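Local coordinates for hydrogenase (NiFe) small subunit HydA (Allochromatium vinosum, PDB 3MYR), which probably carries electrons from hydrogen oxidation to an acceptor through its iron-sulfur clusters, as the small subunit of a heterodimeric [NiFe] hydrogenase, at residues A[23-28]-A[233-238]; A[151-156]-A[177-182]; A[253-256]-A[260-263]. One frame throughout, in Å; residues are numbered along the deposited sequence.

Overall arrangement
Contact 2 lies nested along the chain inside the loop closed by contact 1, and contact 3 follows both. Contacts 1 and 2 have centres about 12 Å apart and touch: helix 151-164 brings P151 against R23 and W233, and T155 against A24. Both join the N-terminal part of the chain, built on a largely parallel sheet, to the later part that binds the [3Fe-4S] cluster. Contact 3 lies wholly in that later part, in loops after helix 206-210. Its centre is about 26 Å from that of contact 1 and about 22 Å from that of contact 2. Contacts 1 and 3 also border the large subunit; contact 2 is internal to the small subunit.

Contact 1: residues A[23-28]-A[233-238]; sequences RAHAPT and WNDGTS. With F3S (Fe3-s4 cluster), chain K.
H25 and D235 meet at the surface, and R23 and N234 meet deeper in. The H25-D235 pair is a non-bonded contact. D235 OD2 sits over one face of the imidazole, 3.6 Å above its plane and offset toward the rim, where CD2 is its nearest atom. The ring and carboxylate planes are 25° apart. With chi1 at -176° the imidazole of H25 is carried out beside the carbonyl carbon, next to D235; chi2 then sets which face meets the carboxylate. A negative oxygen near the ring could favour a protonated histidine.

R23 and N234 lie side by side and point the same way. R23 CB packs against N234 ND2 at 4.1 Å. Their hydrogen-bonding partners lie elsewhere: R23 NH1 forms a salt bridge with E19, and N234 ND2 donates to the backbone O of N212 of the large subunit. A water also accepts from N234 ND2 at 3.0 Å and gives a weak bond of 3.5 Å to R23 O.

Bonds inside 233-238 shape the loop. T237 OG1 donates to N234 O at 2.6 Å. T237 and S238 both face W233 in a classic beta bulge, with W233 N bonded to S238 O at 2.7 Å. W233 belongs to the [3Fe-4S] site, and its NE1 lies 3.6 Å from cluster sulfur S4.

Segment 23-28 links helix 16-23 to helix 29-36, where T28 is the N-cap and bonds D31 N. Helix 151-164 lies against both segments: its P151 touches R23 and W233, and T155 touches A24 and P27.

Contact 2: residues A[151-156]-A[177-182]; sequences PMVITG and LAFYGQ
V153 of helix 151-164 sets its two methyl groups against the ring of F179, from the short helix 177-180. The two side chains run past each other in opposite directions. V153 CG1 is 3.7 Å from F179 CG, and CG2 is 3.8 Å from F179 CD1. The CG1 methyl is anti to the backbone N (chi1 167°) and reaches both F179 and Y180. V153 CB lies 4.2 Å above one face of the F179 ring, offset toward the rim. A178 CB lies 4.0 Å above the opposite face, over the ring centre. The phenyl is thus held between a valine and an alanine.

Farther out, the ring approaches the backbone at G156, with F179 CE2 4.1 Å from G156 C. A side-chain carbon on G156 would run into F179 CZ, and also into M152 O of its own helix. The missing side chain therefore lets the ring lie close to the helix. An alanine in place of F179 would remove the ring and would probably open a gap beside V153 and G156.

Y180 crosses V153 at a slant. Its CE1 is 4.0 Å from V153 CG1, and its OH is 3.6 Å from the same methyl. That hydroxyl is hydrogen-bonded to P145 O. V153 and Y180 both also pack on V144 of strand 141-144, so the contact sits against an edge strand of the N-terminal sheet.

No hydrogen bond crosses between the two segments. The join is apolar: methyl groups and rings hold it by shape, while the buried tyrosine hydroxyl of Y180 is satisfied by a carbonyl outside it.

Contact 3: residues A[253-256]-A[260-263]; sequences PQFW and GFYE
F255, W256 and F261 form an aromatic cluster in the C-terminal, iron-sulfur-binding part of the small subunit. It joins a 3-10 segment at 255-256 to a type I beta turn running from G260 to E263. F255 packs on C250, a ligand of the [3Fe-4S] cluster, and F261 packs on L248, another residue of that site. The W256 side chain lies about 5 Å from a bound [4Fe-4S] cluster.

F261 supplies the larger share of the buried surface and meets both other rings with its outer atoms. Its CZ is 3.7 Å from W256 CE3. That tryptophan atom lies in the plane of the phenyl, at its edge. W256 CZ3 is only a little farther from the same CZ, at 3.9 Å.

F261 CE2 comes to the edge of the F255 ring, near the plane of that ring, with F255 CD1 4.0 Å away. The same CE2 also lies 4.0 Å from the backbone O of F255. The CG of F255 stands between its backbone N and carbonyl carbon (chi1 76°), which helps to bring the phenyl over the neighbouring indole. There F255 CZ lies 3.2 Å above the face of W256, offset toward the rim. No hydrogen bond crosses between the two segments, where the three rings meet by apolar packing.

The large subunit adds to this contact. F56 of the large subunit meets the W256 ring, and D52 of the large subunit accepts a bond from F261 N. Within the small subunit, K220 NZ donates to the backbone O of both G260 and E263. The turn itself is closed by E263 N donating to G260 O at 3.2 Å.

Contact 1: residues A[23-28]-A[233-238]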
loop_
_atom_site.group_PDB
_atom_site.type_symbol
_atom_site.label_atom_id
_atom_site.label_comp_id
_atom_site.label_asym_id
_atom_site.label_seq_id
_atom_site.Cartn_x
_atom_site.Cartn_y
_atom_site.Cartn_z
ATOM N N ARG A 23 -5.606 -9.015 -7.413
ATOM C CA ARG A 23 -6.999 -9.355 -7.048
ATOM C C ARG A 23 -7.733 -10.250 -8.036
ATOM O O ARG A 23 -8.778 -10.833 -7.681
ATOM C CB ARG A 23 -7.878 -8.099 -6.795
ATOM C CG ARG A 23 -7.306 -7.150 -5.712
ATOM C CD ARG A 23 -7.184 -7.782 -4.292
ATOM N NE ARG A 23 -6.801 -6.651 -3.427
ATOM C CZ ARG A 23 -5.585 -6.217 -3.174
ATOM N NH1 ARG A 23 -4.488 -6.980 -3.402
ATOM N NH2 ARG A 23 -5.472 -5.009 -2.609
ATOM N N ALA A 24 -7.262 -10.294 -9.280
ATOM C CA ALA A 24 -8.040 -10.884 -10.365
ATOM C C ALA A 24 -8.255 -12.377 -10.107
ATOM O O ALA A 24 -7.273 -13.130 -9.855
ATOM C CB ALA A 24 -7.309 -10.684 -11.741
ATOM N N HIS A 25 -9.496 -12.822 -10.289
ATOM C CA HIS A 25 -9.854 -14.210 -9.979
ATOM C C HIS A 25 -9.635 -15.115 -11.180
ATOM O O HIS A 25 -9.526 -16.310 -11.008
ATOM C CB HIS A 25 -11.324 -14.227 -9.509
ATOM C CG HIS A 25 -11.833 -15.561 -9.051
ATOM N ND1 HIS A 25 -11.484 -16.123 -7.821
ATOM C CD2 HIS A 25 -12.731 -16.426 -9.613
ATOM C CE1 HIS A 25 -12.084 -17.307 -7.685
ATOM N NE2 HIS A 25 -12.855 -17.507 -8.748
ATOM N N ALA A 26 -9.599 -14.584 -12.412
ATOM C CA ALA A 26 -9.384 -15.463 -13.621
ATOM C C ALA A 26 -8.918 -14.637 -14.770
ATOM O O ALA A 26 -9.600 -13.706 -15.145
ATOM C CB ALA A 26 -10.670 -16.164 -14.104
ATOM N N PRO A 27 -7.770 -14.984 -15.350
ATOM C CA PRO A 27 -6.813 -15.952 -14.832
ATOM C C PRO A 27 -6.096 -15.315 -13.615
ATOM O O PRO A 27 -5.965 -14.079 -13.564
ATOM C CB PRO A 27 -5.837 -16.120 -16.008
ATOM C CG PRO A 27 -5.870 -14.789 -16.684
ATOM C CD PRO A 27 -7.315 -14.336 -16.594
ATOM N N THR A 28 -5.703 -16.094 -12.607
ATOM C CA THR A 28 -5.047 -15.447 -11.473
ATOM C C THR A 28 -3.591 -15.089 -11.853
ATOM O O THR A 28 -3.008 -15.710 -12.754
ATOM C CB THR A 28 -4.988 -16.378 -10.264
ATOM O OG1 THR A 28 -4.196 -17.527 -10.636
ATOM C CG2 THR A 28 -6.432 -16.861 -9.812
ATOM N N TRP A 233 -16.668 -4.896 -9.419
ATOM C CA TRP A 233 -15.354 -5.046 -8.868
ATOM C C TRP A 233 -15.188 -6.262 -8.003
ATOM O O TRP A 233 -16.105 -6.624 -7.282
ATOM C CB TRP A 233 -15.066 -3.854 -7.959
ATOM C CG TRP A 233 -14.540 -2.726 -8.752
ATOM C CD1 TRP A 233 -15.264 -1.789 -9.548
ATOM C CD2 TRP A 233 -13.169 -2.399 -8.846
ATOM N NE1 TRP A 233 -14.333 -0.873 -10.110
ATOM C CE2 TRP A 233 -13.065 -1.196 -9.619
ATOM C CE3 TRP A 233 -12.001 -2.900 -8.178
ATOM C CZ2 TRP A 233 -11.809 -0.613 -9.919
ATOM C CZ3 TRP A 233 -10.728 -2.268 -8.453
ATOM C CH2 TRP A 233 -10.662 -1.125 -9.298
ATOM N N ASN A 234 -13.995 -6.850 -7.998
ATOM C CA ASN A 234 -13.646 -7.906 -7.011
ATOM C C ASN A 234 -14.500 -9.134 -7.151
ATOM O O ASN A 234 -15.178 -9.585 -6.206
ATOM C CB ASN A 234 -13.685 -7.345 -5.570
ATOM C CG ASN A 234 -12.703 -6.137 -5.397
ATOM O OD1 ASN A 234 -13.116 -4.963 -5.334
ATOM N ND2 ASN A 234 -11.387 -6.429 -5.343
ATOM N N ASP A 235 -14.439 -9.693 -8.344
ATOM C CA ASP A 235 -15.223 -10.847 -8.706
ATOM C C ASP A 235 -16.730 -10.582 -8.606
ATOM O O ASP A 235 -17.437 -11.371 -8.002
ATOM C CB ASP A 235 -14.806 -12.043 -7.847
ATOM C CG ASP A 235 -15.140 -13.376 -8.531
ATOM O OD1 ASP A 235 -15.499 -13.313 -9.723
ATOM O OD2 ASP A 235 -15.143 -14.419 -7.879
ATOM N N GLY A 236 -17.190 -9.416 -9.108
ATOM C CA GLY A 236 -18.625 -9.163 -9.222
ATOM C C GLY A 236 -19.279 -8.811 -7.857
ATOM O O GLY A 236 -20.479 -8.913 -7.731
ATOM N N THR A 237 -18.506 -8.330 -6.874
ATOM C CA THR A 237 -19.000 -8.076 -5.504
ATOM C C THR A 237 -19.838 -6.767 -5.461
ATOM O O THR A 237 -20.920 -6.741 -4.902
ATOM C CB THR A 237 -17.804 -7.986 -4.496
ATOM O OG1 THR A 237 -17.074 -9.241 -4.515
ATOM C CG2 THR A 237 -18.283 -7.659 -3.063
ATOM N N SER A 238 -19.263 -5.678 -5.948
ATOM C CA SER A 238 -19.891 -4.400 -5.861
ATOM C C SER A 238 -19.191 -3.448 -6.807
ATOM O O SER A 238 -18.359 -3.835 -7.587
ATOM C CB SER A 238 -19.831 -3.889 -4.434
ATOM O OG SER A 238 -20.748 -2.807 -4.238
HETATM FE FE1 F3S K . -16.151 5.558 -11.506
HETATM FE FE3 F3S K . -13.624 4.703 -11.207
HETATM FE FE4 F3S K . -15.466 2.958 -11.797
HETATM S S1 F3S K . -14.648 6.267 -9.943
HETATM S S2 F3S K . -17.314 3.727 -10.945
HETATM S S3 F3S K . -14.839 4.665 -13.118
HETATM S S4 F3S K . -13.798 2.628 -10.441
HETATM O O HOH W 1 -10.832 -9.424 -5.278
#

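Contact 2: residues A[151-156]-A[177-182]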
loop_
_atom_site.group_PDB
_atom_site.type_symbol
_atom_site.label_atom_id
_atom_site.label_comp_id
_atom_site.label_asym_id
_atom_site.label_seq_id
_atom_site.Cartn_x
_atom_site.Cartn_y
_atom_site.Cartn_z
ATOM N N PRO A 151 -9.719 -5.436 -11.608
ATOM C CA PRO A 151 -8.668 -6.485 -11.692
ATOM C C PRO A 151 -8.869 -7.343 -12.918
ATOM O O PRO A 151 -7.866 -7.647 -13.600
ATOM C CB PRO A 151 -8.944 -7.341 -10.443
ATOM C CG PRO A 151 -9.380 -6.265 -9.395
ATOM C CD PRO A 151 -10.195 -5.212 -10.236
ATOM N N MET A 152 -10.129 -7.781 -13.168
ATOM C CA MET A 152 -10.348 -8.676 -14.305
ATOM C C MET A 152 -10.405 -7.967 -15.642
ATOM O O MET A 152 -10.324 -8.628 -16.669
ATOM C CB MET A 152 -11.550 -9.570 -14.076
ATOM C CG MET A 152 -10.995 -10.740 -13.194
ATOM S SD MET A 152 -12.009 -12.147 -13.279
ATOM C CE MET A 152 -13.478 -11.606 -12.376
ATOM N N VAL A 153 -10.325 -6.621 -15.638
ATOM C CA VAL A 153 -10.013 -5.903 -16.893
ATOM C C VAL A 153 -8.545 -6.024 -17.204
ATOM O O VAL A 153 -8.158 -6.249 -18.359
ATOM C CB VAL A 153 -10.461 -4.430 -16.826
ATOM C CG1 VAL A 153 -9.864 -3.618 -17.990
ATOM C CG2 VAL A 153 -11.992 -4.374 -16.813
ATOM N N ILE A 154 -7.689 -5.825 -16.208
ATOM C CA ILE A 154 -6.237 -6.011 -16.443
ATOM C C ILE A 154 -5.938 -7.418 -16.978
ATOM O O ILE A 154 -5.316 -7.555 -18.002
ATOM C CB ILE A 154 -5.414 -5.721 -15.211
ATOM C CG1 ILE A 154 -5.776 -4.323 -14.693
ATOM C CG2 ILE A 154 -3.878 -5.762 -15.511
ATOM C CD1 ILE A 154 -5.190 -4.054 -13.285
ATOM N N THR A 155 -6.389 -8.467 -16.300
ATOM C CA THR A 155 -6.042 -9.797 -16.778
ATOM C C THR A 155 -6.860 -10.139 -18.050
ATOM O O THR A 155 -6.431 -10.941 -18.831
ATOM C CB THR A 155 -6.298 -10.875 -15.676
ATOM O OG1 THR A 155 -7.647 -10.732 -15.193
ATOM C CG2 THR A 155 -5.392 -10.644 -14.475
ATOM N N GLY A 156 -8.058 -9.598 -18.184
ATOM C CA GLY A 156 -8.856 -9.701 -19.412
ATOM C C GLY A 156 -8.128 -9.232 -20.688
ATOM O O GLY A 156 -8.168 -9.900 -21.728
ATOM N N LEU A 177 -12.231 -1.662 -26.300
ATOM C CA LEU A 177 -13.696 -1.503 -26.352
ATOM C C LEU A 177 -14.438 -2.440 -25.448
ATOM O O LEU A 177 -15.565 -2.124 -25.006
ATOM C CB LEU A 177 -14.218 -1.645 -27.803
ATOM C CG LEU A 177 -13.702 -0.486 -28.706
ATOM C CD1 LEU A 177 -14.025 -0.770 -30.190
ATOM C CD2 LEU A 177 -14.232 0.936 -28.302
ATOM N N ALA A 178 -13.879 -3.609 -25.182
ATOM C CA ALA A 178 -14.665 -4.595 -24.398
ATOM C C ALA A 178 -14.899 -4.053 -22.991
ATOM O O ALA A 178 -15.829 -4.500 -22.283
ATOM C CB ALA A 178 -13.932 -5.994 -24.300
ATOM N N PHE A 179 -13.990 -3.167 -22.534
ATOM C CA PHE A 179 -14.058 -2.753 -21.153
ATOM C C PHE A 179 -14.405 -1.280 -21.034
ATOM O O PHE A 179 -14.952 -0.852 -20.002
ATOM C CB PHE A 179 -12.730 -3.116 -20.448
ATOM C CG PHE A 179 -12.405 -4.587 -20.568
ATOM C CD1 PHE A 179 -13.360 -5.537 -20.198
ATOM C CD2 PHE A 179 -11.238 -5.015 -21.185
ATOM C CE1 PHE A 179 -13.101 -6.932 -20.334
ATOM C CE2 PHE A 179 -10.976 -6.417 -21.351
ATOM C CZ PHE A 179 -11.910 -7.342 -20.939
ATOM N N TYR A 180 -14.060 -0.511 -22.083
ATOM C CA TYR A 180 -14.198 0.930 -22.001
ATOM C C TYR A 180 -15.138 1.455 -23.100
ATOM O O TYR A 180 -15.239 2.648 -23.284
ATOM C CB TYR A 180 -12.851 1.625 -22.100
ATOM C CG TYR A 180 -11.940 1.199 -21.015
ATOM C CD1 TYR A 180 -11.055 0.106 -21.214
ATOM C CD2 TYR A 180 -11.911 1.869 -19.794
ATOM C CE1 TYR A 180 -10.162 -0.274 -20.211
ATOM C CE2 TYR A 180 -11.036 1.459 -18.746
ATOM C CZ TYR A 180 -10.203 0.380 -18.959
ATOM O OH TYR A 180 -9.361 -0.079 -17.960
ATOM N N GLY A 181 -15.884 0.577 -23.760
ATOM C CA GLY A 181 -16.639 0.991 -24.920
ATOM C C GLY A 181 -17.928 1.719 -24.516
ATOM O O GLY A 181 -18.533 2.351 -25.347
ATOM N N GLN A 182 -18.399 1.570 -23.284
ATOM C CA GLN A 182 -19.715 2.189 -22.874
ATOM C C GLN A 182 -19.506 2.988 -21.618
ATOM O O GLN A 182 -18.659 2.637 -20.782
ATOM C CB GLN A 182 -20.792 1.120 -22.589
ATOM C CG GLN A 182 -21.091 0.181 -23.783
ATOM C CD GLN A 182 -21.794 0.824 -25.037
ATOM O OE1 GLN A 182 -22.016 0.116 -26.048
ATOM N NE2 GLN A 182 -22.196 2.103 -24.962
#

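Contact 3: residues A[253-256]-A[260-263]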
loop_
_atom_site.group_PDB
_atom_site.type_symbol
_atom_site.label_atom_id
_atom_site.label_comp_id
_atom_site.label_asym_id
_atom_site.label_seq_id
_atom_site.Cartn_x
_atom_site.Cartn_y
_atom_site.Cartn_z
ATOM N N PRO A 253 -9.059 10.908 -18.781
ATOM C CA PRO A 253 -7.908 11.836 -18.689
ATOM C C PRO A 253 -8.208 13.067 -17.807
ATOM O O PRO A 253 -9.301 13.649 -17.938
ATOM C CB PRO A 253 -7.768 12.349 -20.119
ATOM C CG PRO A 253 -8.345 11.210 -21.029
ATOM C CD PRO A 253 -9.496 10.651 -20.173
ATOM N N GLN A 254 -7.222 13.539 -17.032
ATOM C CA GLN A 254 -7.461 14.716 -16.185
ATOM C C GLN A 254 -8.677 14.685 -15.274
ATOM O O GLN A 254 -9.264 15.722 -14.995
ATOM C CB GLN A 254 -7.476 16.014 -17.051
ATOM C CG GLN A 254 -6.031 16.409 -17.597
ATOM C CD GLN A 254 -5.690 15.568 -18.848
ATOM O OE1 GLN A 254 -6.506 15.498 -19.780
ATOM N NE2 GLN A 254 -4.578 14.865 -18.829
ATOM N N PHE A 255 -9.081 13.525 -14.766
ATOM C CA PHE A 255 -10.298 13.507 -13.979
ATOM C C PHE A 255 -10.099 14.233 -12.656
ATOM O O PHE A 255 -11.060 14.695 -12.080
ATOM C CB PHE A 255 -10.817 12.067 -13.741
ATOM C CG PHE A 255 -10.030 11.294 -12.700
ATOM C CD1 PHE A 255 -10.510 11.228 -11.368
ATOM C CD2 PHE A 255 -8.900 10.546 -13.066
ATOM C CE1 PHE A 255 -9.822 10.482 -10.415
ATOM C CE2 PHE A 255 -8.199 9.744 -12.116
ATOM C CZ PHE A 255 -8.676 9.686 -10.797
ATOM N N TRP A 256 -8.854 14.322 -12.183
ATOM C CA TRP A 256 -8.578 15.037 -10.929
ATOM C C TRP A 256 -8.880 16.512 -11.042
ATOM O O TRP A 256 -9.089 17.163 -10.025
ATOM C CB TRP A 256 -7.095 14.936 -10.527
ATOM C CG TRP A 256 -6.666 13.481 -10.304
ATOM C CD1 TRP A 256 -5.865 12.736 -11.110
ATOM C CD2 TRP A 256 -6.954 12.676 -9.161
ATOM N NE1 TRP A 256 -5.711 11.453 -10.592
ATOM C CE2 TRP A 256 -6.327 11.408 -9.367
ATOM C CE3 TRP A 256 -7.705 12.896 -7.979
ATOM C CZ2 TRP A 256 -6.402 10.354 -8.426
ATOM C CZ3 TRP A 256 -7.805 11.861 -7.037
ATOM C CH2 TRP A 256 -7.199 10.559 -7.293
ATOM N N GLY A 260 -15.001 20.162 -8.531
ATOM C CA GLY A 260 -14.998 19.175 -7.380
ATOM C C GLY A 260 -15.694 17.831 -7.633
ATOM O O GLY A 260 -16.627 17.714 -8.428
ATOM N N PHE A 261 -15.254 16.792 -6.946
ATOM C CA PHE A 261 -15.914 15.545 -7.048
ATOM C C PHE A 261 -17.360 15.639 -6.627
ATOM O O PHE A 261 -18.171 14.828 -7.094
ATOM C CB PHE A 261 -15.208 14.492 -6.188
ATOM C CG PHE A 261 -13.872 14.077 -6.722
ATOM C CD1 PHE A 261 -12.768 13.985 -5.891
ATOM C CD2 PHE A 261 -13.724 13.817 -8.084
ATOM C CE1 PHE A 261 -11.499 13.604 -6.394
ATOM C CE2 PHE A 261 -12.491 13.381 -8.628
ATOM C CZ PHE A 261 -11.376 13.242 -7.785
ATOM N N TYR A 262 -17.704 16.549 -5.695
ATOM C CA TYR A 262 -19.079 16.539 -5.223
ATOM C C TYR A 262 -19.955 17.597 -5.893
ATOM O O TYR A 262 -21.009 17.875 -5.400
ATOM C CB TYR A 262 -19.126 16.659 -3.702
ATOM C CG TYR A 262 -18.422 15.472 -3.059
ATOM C CD1 TYR A 262 -19.047 14.229 -3.003
ATOM C CD2 TYR A 262 -17.115 15.593 -2.526
ATOM C CE1 TYR A 262 -18.387 13.105 -2.465
ATOM C CE2 TYR A 262 -16.430 14.443 -1.981
ATOM C CZ TYR A 262 -17.077 13.236 -1.953
ATOM O OH TYR A 262 -16.511 12.168 -1.318
ATOM N N GLU A 263 -19.476 18.187 -6.988
ATOM C CA GLU A 263 -20.261 19.185 -7.730
ATOM C C GLU A 263 -20.729 18.569 -9.032
ATOM O O GLU A 263 -19.897 18.073 -9.773
ATOM C CB GLU A 263 -19.392 20.386 -8.168
ATOM C CG GLU A 263 -18.491 20.994 -7.125
ATOM C CD GLU A 263 -19.254 21.854 -6.147
ATOM O OE1 GLU A 263 -20.514 21.854 -6.219
ATOM O OE2 GLU A 263 -18.597 22.523 -5.314
#